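Local coordinates for protein dinoflagellate luciferase (Lingulodinium polyedrum, PDB 1VPR) that catalyses the oxidation of dinoflagellate luciferin by molecular oxygen, giving blue flashes of light, this chain being the third of its three luciferase domains, at residues Val123-Tyr131 with Trp265-Phe273; Pro156-Thr167 with Gly204-Asp214. One frame throughout, in Å; residues are numbered along the deposited sequence.

Interaction 1: Val123-Tyr131 with Trp265-Phe273; sequences VAMCKGFDY and WEMESGRCF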
loop_
_atom_site.group_PDB
_atom_site.type_symbol
_atom_site.label_atom_id
_atom_site.label_comp_id
_atom_site.label_asym_id
_atom_site.label_seq_id
_atom_site.Cartn_x
_atom_site.Cartn_y
_atom_site.Cartn_z
ATOM N N VAL A 123 -4.351 21.389 4.869
ATOM C CA VAL A 123 -5.219 20.238 4.802
ATOM C C VAL A 123 -6.605 20.678 4.360
ATOM O O VAL A 123 -7.227 20.041 3.492
ATOM C CB VAL A 123 -5.289 19.527 6.171
ATOM C CG1 VAL A 123 -6.361 18.446 6.158
ATOM C CG2 VAL A 123 -3.931 18.897 6.485
ATOM N N ALA A 124 -7.078 21.781 4.939
ATOM C CA ALA A 124 -8.390 22.323 4.628
ATOM C C ALA A 124 -8.529 22.666 3.146
ATOM O O ALA A 124 -9.555 22.402 2.532
ATOM C CB ALA A 124 -8.655 23.572 5.481
HETATM N N MSE A 125 -7.491 23.255 2.568
HETATM C CA MSE A 125 -7.521 23.616 1.149
HETATM C C MSE A 125 -7.724 22.420 0.227
HETATM O O MSE A 125 -8.362 22.531 -0.822
HETATM C CB MSE A 125 -6.216 24.289 0.758
HETATM C CG MSE A 125 -5.904 25.524 1.533
HETATM SE SE MSE A 125 -4.097 26.048 1.153
HETATM C CE MSE A 125 -3.670 26.895 2.812
ATOM N N CYS A 126 -7.157 21.278 0.613
ATOM C CA CYS A 126 -7.254 20.076 -0.203
ATOM C C CYS A 126 -8.537 19.290 -0.023
ATOM O O CYS A 126 -8.829 18.404 -0.823
ATOM C CB CYS A 126 -6.052 19.159 0.074
ATOM S SG CYS A 126 -4.451 19.917 -0.316
ATOM N N LYS A 127 -9.302 19.595 1.022
ATOM C CA LYS A 127 -10.548 18.862 1.254
ATOM C C LYS A 127 -11.439 18.971 0.024
ATOM O O LYS A 127 -11.716 20.068 -0.447
ATOM C CB LYS A 127 -11.288 19.416 2.485
ATOM C CG LYS A 127 -11.317 18.480 3.677
ATOM C CD LYS A 127 -9.922 18.285 4.271
ATOM C CE LYS A 127 -9.798 16.947 5.004
ATOM N NZ LYS A 127 -10.870 16.739 6.021
ATOM N N GLY A 128 -11.869 17.828 -0.503
ATOM C CA GLY A 128 -12.727 17.821 -1.683
ATOM C C GLY A 128 -12.036 17.962 -3.041
ATOM O O GLY A 128 -12.709 18.004 -4.081
ATOM N N PHE A 129 -10.706 18.027 -3.045
ATOM C CA PHE A 129 -9.941 18.159 -4.279
ATOM C C PHE A 129 -10.166 16.935 -5.177
ATOM O O PHE A 129 -10.441 15.847 -4.676
ATOM C CB PHE A 129 -8.460 18.289 -3.921
ATOM C CG PHE A 129 -7.533 18.351 -5.105
ATOM C CD1 PHE A 129 -6.622 17.315 -5.347
ATOM C CD2 PHE A 129 -7.515 19.469 -5.943
ATOM C CE1 PHE A 129 -5.703 17.404 -6.408
ATOM C CE2 PHE A 129 -6.602 19.566 -7.000
ATOM C CZ PHE A 129 -5.695 18.526 -7.228
ATOM N N ASP A 130 -10.086 17.121 -6.496
ATOM C CA ASP A 130 -10.250 16.007 -7.450
ATOM C C ASP A 130 -8.873 15.377 -7.641
ATOM O O ASP A 130 -8.116 15.781 -8.542
ATOM C CB ASP A 130 -10.753 16.504 -8.808
ATOM C CG ASP A 130 -10.989 15.369 -9.805
ATOM O OD1 ASP A 130 -11.523 15.657 -10.896
ATOM O OD2 ASP A 130 -10.638 14.194 -9.515
ATOM N N TYR A 131 -8.547 14.400 -6.796
ATOM C CA TYR A 131 -7.242 13.746 -6.877
ATOM C C TYR A 131 -7.019 12.994 -8.177
ATOM O O TYR A 131 -5.873 12.742 -8.538
ATOM C CB TYR A 131 -7.017 12.793 -5.694
ATOM C CG TYR A 131 -6.773 13.531 -4.395
ATOM C CD1 TYR A 131 -7.828 13.793 -3.518
ATOM C CD2 TYR A 131 -5.503 14.043 -4.091
ATOM C CE1 TYR A 131 -7.630 14.557 -2.361
ATOM C CE2 TYR A 131 -5.282 14.812 -2.943
ATOM C CZ TYR A 131 -6.352 15.066 -2.086
ATOM O OH TYR A 131 -6.166 15.865 -0.981
ATOM N N TRP A 265 2.040 10.837 1.942
ATOM C CA TRP A 265 1.339 11.949 2.562
ATOM C C TRP A 265 -0.124 11.575 2.641
ATOM O O TRP A 265 -0.757 11.366 1.611
ATOM C CB TRP A 265 1.457 13.215 1.720
ATOM C CG TRP A 265 2.730 13.969 1.916
ATOM C CD1 TRP A 265 3.807 13.990 1.083
ATOM C CD2 TRP A 265 3.057 14.828 3.022
ATOM N NE1 TRP A 265 4.797 14.806 1.598
ATOM C CE2 TRP A 265 4.358 15.336 2.786
ATOM C CE3 TRP A 265 2.379 15.218 4.183
ATOM C CZ2 TRP A 265 4.991 16.219 3.671
ATOM C CZ3 TRP A 265 3.019 16.103 5.072
ATOM C CH2 TRP A 265 4.303 16.588 4.803
ATOM N N GLU A 266 -0.653 11.489 3.857
ATOM C CA GLU A 266 -2.066 11.165 4.073
ATOM C C GLU A 266 -2.721 12.546 4.095
ATOM O O GLU A 266 -2.659 13.271 5.103
ATOM C CB GLU A 266 -2.225 10.448 5.415
ATOM C CG GLU A 266 -3.646 10.034 5.778
ATOM C CD GLU A 266 -3.691 9.342 7.132
ATOM O OE1 GLU A 266 -3.458 10.043 8.146
ATOM O OE2 GLU A 266 -3.933 8.103 7.175
HETATM N N MSE A 267 -3.346 12.903 2.973
HETATM C CA MSE A 267 -3.914 14.219 2.794
HETATM C C MSE A 267 -4.967 14.690 3.787
HETATM O O MSE A 267 -5.003 15.867 4.129
HETATM C CB MSE A 267 -4.440 14.355 1.367
HETATM C CG MSE A 267 -3.391 14.107 0.267
HETATM SE SE MSE A 267 -1.807 15.188 0.515
HETATM C CE MSE A 267 -2.687 16.909 0.730
ATOM N N GLU A 268 -5.813 13.801 4.278
ATOM C CA GLU A 268 -6.837 14.250 5.217
ATOM C C GLU A 268 -6.353 14.597 6.625
ATOM O O GLU A 268 -7.089 15.247 7.381
ATOM C CB GLU A 268 -7.951 13.213 5.291
ATOM C CG GLU A 268 -8.705 13.081 3.995
ATOM C CD GLU A 268 -7.875 12.474 2.875
ATOM O OE1 GLU A 268 -7.236 11.426 3.096
ATOM O OE2 GLU A 268 -7.883 13.042 1.762
ATOM N N SER A 269 -5.136 14.178 6.978
ATOM C CA SER A 269 -4.566 14.443 8.304
ATOM C C SER A 269 -3.320 15.332 8.234
ATOM O O SER A 269 -2.880 15.901 9.242
ATOM C CB SER A 269 -4.193 13.127 8.973
ATOM O OG SER A 269 -3.066 12.545 8.328
ATOM N N GLY A 270 -2.758 15.458 7.040
ATOM C CA GLY A 270 -1.564 16.270 6.859
ATOM C C GLY A 270 -0.317 15.575 7.368
ATOM O O GLY A 270 0.752 16.200 7.487
ATOM N N ARG A 271 -0.429 14.279 7.664
ATOM C CA ARG A 271 0.721 13.519 8.180
ATOM C C ARG A 271 1.551 12.849 7.078
ATOM O O ARG A 271 1.000 12.370 6.085
ATOM C CB ARG A 271 0.238 12.451 9.165
ATOM C CG ARG A 271 -0.325 13.001 10.462
ATOM C CD ARG A 271 -0.700 11.852 11.394
ATOM N NE ARG A 271 -1.765 11.030 10.829
ATOM C CZ ARG A 271 -2.146 9.862 11.346
ATOM N NH1 ARG A 271 -3.128 9.157 10.784
ATOM N NH2 ARG A 271 -1.534 9.395 12.428
ATOM N N CYS A 272 2.871 12.830 7.253
ATOM C CA CYS A 272 3.778 12.202 6.287
ATOM C C CYS A 272 4.262 10.885 6.898
ATOM O O CYS A 272 5.060 10.903 7.839
ATOM C CB CYS A 272 4.996 13.114 6.024
ATOM S SG CYS A 272 6.189 12.497 4.768
ATOM N N PHE A 273 3.756 9.754 6.400
ATOM C CA PHE A 273 4.186 8.446 6.902
ATOM C C PHE A 273 5.476 8.114 6.185
ATOM O O PHE A 273 5.574 8.238 4.963
ATOM C CB PHE A 273 3.148 7.344 6.586
ATOM C CG PHE A 273 1.895 7.412 7.423
ATOM C CD1 PHE A 273 0.923 8.364 7.165
ATOM C CD2 PHE A 273 1.693 6.510 8.469
ATOM C CE1 PHE A 273 -0.236 8.431 7.922
ATOM C CE2 PHE A 273 0.538 6.558 9.242
ATOM C CZ PHE A 273 -0.438 7.524 8.970
HETATM O O HOH W 1 -8.064 15.453 0.954
#
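Val123, in the last turn of helix 120-126, straddles the turn at Glu268-Gly270 with its two methyls. CG1, anti to the backbone N (chi1 171°), rests on carbonyl oxygens, 3.5 Å from Glu268 O, while CG2 lies 3.6 Å from Gly270 CA; a side chain on that glycine would run into this methyl. One turn on, Cys126 presents SG to the terminal methyl of the selenomethionine Met267, SG to CE 3.6 Å. That chain is folded at both chi2 and chi3, which curls CE back toward the helix end. A type II turn from Cys126 to Phe129 then reverses the backbone; in it, Lys127 lays CE alongside CG of Glu268. Tyr131 brings its ring obliquely against the Met267 side chain: its OH sits 3.3 Å from Met267 CB, and CE2 is 3.8 Å from Met267 CG. Phe129 CD1 stands over the centre of one face of the Tyr131 ring, which probably limits its turning. A water bridges the phenol and the carboxylate, 2.7 Å from Tyr131 OH and donating to Glu268 OE2, while Glu268 OE1 takes the backbone N-H of Asn247. A phenylalanine at Tyr131 would probably leave this water without its phenol partner and break the water-mediated link to Glu268. The receiving element is a beta hairpin, strands 259-266 and 271-282, with a G1 bulge where Gly270 and Arg271 both face Glu266; the helix end packs on its turn.

Interaction 2: Pro156-Thr167 with Gly204-Asp214; sequences PKTNPLHGRWIT and GMYLRINQFGD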
loop_
_atom_site.group_PDB
_atom_site.type_symbol
_atom_site.label_atom_id
_atom_site.label_comp_id
_atom_site.label_asym_id
_atom_site.label_seq_id
_atom_site.Cartn_x
_atom_site.Cartn_y
_atom_site.Cartn_z
ATOM N N PRO A 156 18.223 -1.273 -9.289
ATOM C CA PRO A 156 18.461 -2.634 -8.815
ATOM C C PRO A 156 18.836 -3.537 -9.966
ATOM O O PRO A 156 18.266 -3.430 -11.060
ATOM C CB PRO A 156 17.132 -3.002 -8.162
ATOM C CG PRO A 156 16.740 -1.665 -7.521
ATOM C CD PRO A 156 16.987 -0.721 -8.698
ATOM N N LYS A 157 19.793 -4.424 -9.728
ATOM C CA LYS A 157 20.256 -5.310 -10.787
ATOM C C LYS A 157 19.613 -6.691 -10.819
ATOM O O LYS A 157 19.492 -7.305 -11.893
ATOM C CB LYS A 157 21.783 -5.493 -10.693
ATOM C CG LYS A 157 22.600 -4.207 -10.624
ATOM C CD LYS A 157 22.307 -3.285 -11.791
ATOM C CE LYS A 157 23.187 -2.032 -11.745
ATOM N NZ LYS A 157 23.165 -1.359 -10.400
ATOM N N THR A 158 19.202 -7.202 -9.667
ATOM C CA THR A 158 18.624 -8.533 -9.648
ATOM C C THR A 158 17.106 -8.639 -9.486
ATOM O O THR A 158 16.595 -9.749 -9.376
ATOM C CB THR A 158 19.286 -9.395 -8.543
ATOM O OG1 THR A 158 18.940 -8.877 -7.254
ATOM C CG2 THR A 158 20.813 -9.366 -8.689
ATOM N N ASN A 159 16.393 -7.509 -9.471
ATOM C CA ASN A 159 14.932 -7.514 -9.303
ATOM C C ASN A 159 14.487 -8.467 -8.193
ATOM O O ASN A 159 13.637 -9.344 -8.401
ATOM C CB ASN A 159 14.274 -7.918 -10.619
ATOM C CG ASN A 159 14.666 -7.016 -11.750
ATOM O OD1 ASN A 159 14.722 -5.793 -11.595
ATOM N ND2 ASN A 159 14.932 -7.601 -12.904
ATOM N N PRO A 160 15.026 -8.283 -6.982
ATOM C CA PRO A 160 14.711 -9.124 -5.834
ATOM C C PRO A 160 13.282 -9.088 -5.299
ATOM O O PRO A 160 12.875 -10.003 -4.593
ATOM C CB PRO A 160 15.740 -8.669 -4.795
ATOM C CG PRO A 160 15.864 -7.215 -5.094
ATOM C CD PRO A 160 15.950 -7.198 -6.600
ATOM N N LEU A 161 12.534 -8.032 -5.609
ATOM C CA LEU A 161 11.156 -7.894 -5.150
ATOM C C LEU A 161 10.167 -8.656 -6.041
ATOM O O LEU A 161 9.033 -8.937 -5.625
ATOM C CB LEU A 161 10.763 -6.419 -5.142
ATOM C CG LEU A 161 11.785 -5.471 -4.496
ATOM C CD1 LEU A 161 11.277 -4.033 -4.566
ATOM C CD2 LEU A 161 12.019 -5.896 -3.059
ATOM N N HIS A 162 10.595 -8.985 -7.258
ATOM C CA HIS A 162 9.752 -9.680 -8.229
ATOM C C HIS A 162 9.250 -11.026 -7.681
ATOM O O HIS A 162 10.038 -11.889 -7.314
ATOM C CB HIS A 162 10.552 -9.909 -9.507
ATOM C CG HIS A 162 9.719 -10.224 -10.707
ATOM N ND1 HIS A 162 9.169 -9.246 -11.501
ATOM C CD2 HIS A 162 9.407 -11.405 -11.294
ATOM C CE1 HIS A 162 8.557 -9.805 -12.531
ATOM N NE2 HIS A 162 8.690 -11.114 -12.432
ATOM N N GLY A 163 7.933 -11.196 -7.629
ATOM C CA GLY A 163 7.367 -12.444 -7.142
ATOM C C GLY A 163 6.106 -12.223 -6.332
ATOM O O GLY A 163 5.528 -11.125 -6.336
ATOM N N ARG A 164 5.674 -13.277 -5.650
ATOM C CA ARG A 164 4.496 -13.224 -4.805
ATOM C C ARG A 164 4.947 -13.388 -3.356
ATOM O O ARG A 164 5.735 -14.301 -3.016
ATOM C CB ARG A 164 3.481 -14.310 -5.209
ATOM C CG ARG A 164 2.166 -14.198 -4.446
ATOM C CD ARG A 164 1.074 -14.996 -5.151
ATOM N NE ARG A 164 1.428 -16.414 -5.191
ATOM C CZ ARG A 164 1.192 -17.271 -4.197
ATOM N NH1 ARG A 164 0.587 -16.873 -3.084
ATOM N NH2 ARG A 164 1.607 -18.521 -4.302
ATOM N N TRP A 165 4.468 -12.471 -2.516
ATOM C CA TRP A 165 4.830 -12.412 -1.097
ATOM C C TRP A 165 3.596 -12.603 -0.258
ATOM O O TRP A 165 2.560 -12.021 -0.553
ATOM C CB TRP A 165 5.428 -11.036 -0.781
ATOM C CG TRP A 165 6.628 -10.710 -1.626
ATOM C CD1 TRP A 165 6.631 -10.259 -2.924
ATOM C CD2 TRP A 165 7.996 -10.852 -1.248
ATOM N NE1 TRP A 165 7.932 -10.110 -3.371
ATOM C CE2 TRP A 165 8.784 -10.471 -2.361
ATOM C CE3 TRP A 165 8.640 -11.264 -0.073
ATOM C CZ2 TRP A 165 10.189 -10.496 -2.335
ATOM C CZ3 TRP A 165 10.051 -11.285 -0.048
ATOM C CH2 TRP A 165 10.801 -10.904 -1.171
ATOM N N ILE A 166 3.696 -13.416 0.780
ATOM C CA ILE A 166 2.550 -13.668 1.642
ATOM C C ILE A 166 2.796 -13.107 3.044
ATOM O O ILE A 166 3.803 -13.402 3.692
ATOM C CB ILE A 166 2.256 -15.192 1.736
ATOM C CG1 ILE A 166 1.726 -15.705 0.400
ATOM C CG2 ILE A 166 1.270 -15.481 2.870
ATOM C CD1 ILE A 166 0.437 -15.008 -0.069
ATOM N N THR A 167 1.854 -12.298 3.508
ATOM C CA THR A 167 1.936 -11.682 4.824
ATOM C C THR A 167 1.935 -12.704 5.953
ATOM O O THR A 167 1.028 -13.565 6.035
ATOM C CB THR A 167 0.752 -10.744 5.040
ATOM O OG1 THR A 167 0.690 -9.811 3.953
ATOM C CG2 THR A 167 0.892 -10.009 6.373
ATOM N N GLY A 204 -1.892 -6.134 3.622
ATOM C CA GLY A 204 -2.976 -6.864 3.003
ATOM C C GLY A 204 -2.499 -8.282 3.275
ATOM O O GLY A 204 -1.537 -8.471 4.046
HETATM N N MSE A 205 -3.100 -9.293 2.661
HETATM C CA MSE A 205 -2.625 -10.638 2.950
HETATM C C MSE A 205 -1.507 -11.056 2.004
HETATM O O MSE A 205 -0.841 -12.073 2.226
HETATM C CB MSE A 205 -3.786 -11.651 2.923
HETATM C CG MSE A 205 -4.767 -11.551 4.142
HETATM SE SE MSE A 205 -4.044 -10.893 5.919
HETATM C CE MSE A 205 -3.316 -12.532 6.689
ATOM N N TYR A 206 -1.251 -10.229 0.988
ATOM C CA TYR A 206 -0.221 -10.531 -0.001
ATOM C C TYR A 206 0.242 -9.309 -0.778
ATOM O O TYR A 206 -0.309 -8.217 -0.656
ATOM C CB TYR A 206 -0.795 -11.480 -1.045
ATOM C CG TYR A 206 -1.777 -10.775 -1.973
ATOM C CD1 TYR A 206 -3.080 -10.512 -1.574
ATOM C CD2 TYR A 206 -1.377 -10.313 -3.224
ATOM C CE1 TYR A 206 -3.967 -9.801 -2.404
ATOM C CE2 TYR A 206 -2.248 -9.594 -4.056
ATOM C CZ TYR A 206 -3.536 -9.342 -3.642
ATOM O OH TYR A 206 -4.388 -8.626 -4.454
ATOM N N LEU A 207 1.246 -9.536 -1.616
ATOM C CA LEU A 207 1.735 -8.539 -2.572
ATOM C C LEU A 207 2.246 -9.343 -3.769
ATOM O O LEU A 207 2.849 -10.394 -3.573
ATOM C CB LEU A 207 2.893 -7.701 -2.033
ATOM C CG LEU A 207 2.682 -6.607 -0.976
ATOM C CD1 LEU A 207 4.082 -6.040 -0.615
ATOM C CD2 LEU A 207 1.754 -5.485 -1.516
ATOM N N ARG A 208 1.985 -8.865 -4.989
ATOM C CA ARG A 208 2.500 -9.483 -6.215
ATOM C C ARG A 208 3.278 -8.322 -6.829
ATOM O O ARG A 208 2.730 -7.239 -7.044
ATOM C CB ARG A 208 1.368 -9.906 -7.151
ATOM C CG ARG A 208 0.490 -11.037 -6.618
ATOM C CD ARG A 208 -0.681 -11.355 -7.586
ATOM N NE ARG A 208 -1.620 -12.352 -7.043
ATOM C CZ ARG A 208 -1.574 -13.670 -7.262
ATOM N NH1 ARG A 208 -2.489 -14.461 -6.700
ATOM N NH2 ARG A 208 -0.646 -14.210 -8.049
ATOM N N ILE A 209 4.561 -8.522 -7.098
ATOM C CA ILE A 209 5.372 -7.434 -7.621
ATOM C C ILE A 209 6.073 -7.826 -8.900
ATOM O O ILE A 209 6.657 -8.913 -9.004
ATOM C CB ILE A 209 6.464 -7.034 -6.594
ATOM C CG1 ILE A 209 5.822 -6.590 -5.293
ATOM C CG2 ILE A 209 7.357 -5.908 -7.151
ATOM C CD1 ILE A 209 6.867 -6.403 -4.144
ATOM N N ASN A 210 5.997 -6.943 -9.876
ATOM C CA ASN A 210 6.690 -7.126 -11.131
ATOM C C ASN A 210 7.735 -6.049 -10.953
ATOM O O ASN A 210 7.382 -4.880 -10.740
ATOM C CB ASN A 210 5.804 -6.757 -12.321
ATOM C CG ASN A 210 5.037 -7.943 -12.855
ATOM O OD1 ASN A 210 5.558 -8.716 -13.669
ATOM N ND2 ASN A 210 3.806 -8.109 -12.389
ATOM N N GLN A 211 9.003 -6.418 -11.025
ATOM C CA GLN A 211 10.059 -5.424 -10.870
ATOM C C GLN A 211 11.039 -5.478 -12.027
ATOM O O GLN A 211 11.510 -6.554 -12.389
ATOM C CB GLN A 211 10.824 -5.631 -9.553
ATOM C CG GLN A 211 12.144 -4.801 -9.501
ATOM C CD GLN A 211 12.898 -4.888 -8.182
ATOM O OE1 GLN A 211 12.888 -5.914 -7.505
ATOM N NE2 GLN A 211 13.582 -3.804 -7.820
ATOM N N PHE A 212 11.313 -4.319 -12.629
ATOM C CA PHE A 212 12.291 -4.253 -13.706
ATOM C C PHE A 212 13.193 -3.061 -13.351
ATOM O O PHE A 212 12.906 -1.925 -13.712
ATOM C CB PHE A 212 11.619 -4.008 -15.057
ATOM C CG PHE A 212 12.594 -4.053 -16.226
ATOM C CD1 PHE A 212 12.999 -5.274 -16.773
ATOM C CD2 PHE A 212 13.102 -2.864 -16.781
ATOM C CE1 PHE A 212 13.894 -5.317 -17.863
ATOM C CE2 PHE A 212 13.990 -2.898 -17.864
ATOM C CZ PHE A 212 14.381 -4.128 -18.402
ATOM N N GLY A 213 14.268 -3.324 -12.626
ATOM C CA GLY A 213 15.155 -2.239 -12.232
ATOM C C GLY A 213 14.472 -1.291 -11.254
ATOM O O GLY A 213 14.048 -1.700 -10.168
ATOM N N ASP A 214 14.325 -0.035 -11.660
ATOM C CA ASP A 214 13.707 0.974 -10.814
ATOM C C ASP A 214 12.218 1.218 -11.095
ATOM O O ASP A 214 11.639 2.208 -10.612
ATOM C CB ASP A 214 14.484 2.292 -10.941
ATOM C CG ASP A 214 14.577 2.777 -12.376
ATOM O OD1 ASP A 214 15.141 3.861 -12.617
ATOM O OD2 ASP A 214 14.087 2.077 -13.280
HETATM O O HOH W 2 -1.312 -13.720 4.366
#
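Strands 163-167 and 206-212 run antiparallel, their axes 4.7 Å apart at closest approach and their directions 163° from each other, with Gly163-Ile209 and Trp165-Leu207 as the hydrogen-bonded pairs. Before the strand begins, side chains take over the ladder's work. His162 ND1 accepts the N-H of Gln211 at 2.9 Å, in the plane of its imidazole, which favours this turn of the ring. Gln211 reaches back fully extended, CG anti to the backbone N (chi1 167°), and its OE1 receives Leu161 N at 2.9 Å, almost in line with the C=O; its NE2 donates to Gly213 O. Asn159 OD1 takes Gly213 N at 2.7 Å. At the other end, Thr167 OG1 donates to Gly204 O over 2.6 Å, and a water bridges Thr167 O and Met205 O. On the face of Trp165 and Ile209, the indole N-H is spent on Leu161 O, in the ring plane, and Ile209 CD1 lies 3.9 Å from Trp165 NE1. Arg164 and Arg208 run side by side on the other face, Arg164 CD over the guanidinium of Arg208 and 3.5 Å from its NH2. Carbonyls hold both guanidinium groups: Tyr76 and Gly77 for Arg164; Gly68, Lys70 and Pro310 for Arg208. Within the large antiparallel sheet, 163-169 has strand 297-307 on its other side and 206-212 has 215-219, while Trp165 touches Thr286 and Met288 of strand 285-294.

In the fold
Both contacts reach the ten-stranded antiparallel sheet of the catalytic domain, the beta barrel that places this luciferase in the calycin superfamily. They lie on opposite sides of the chain's centre, with centres about 29 Å apart and nearest atoms about 14 Å apart. Interaction 2 joins two neighbouring strands within the sheet, whereas interaction 1 lays a helix end and the loop after it on the turn between two others, 259-266 and 271-282. Along the chain, interaction 2 is nested inside the loop that interaction 1 closes: helix 120-126 precedes strand 163-169, and the hairpin comes after strand 206-212. The polypeptide leading into the barrel is thereby packed back on a later part of it.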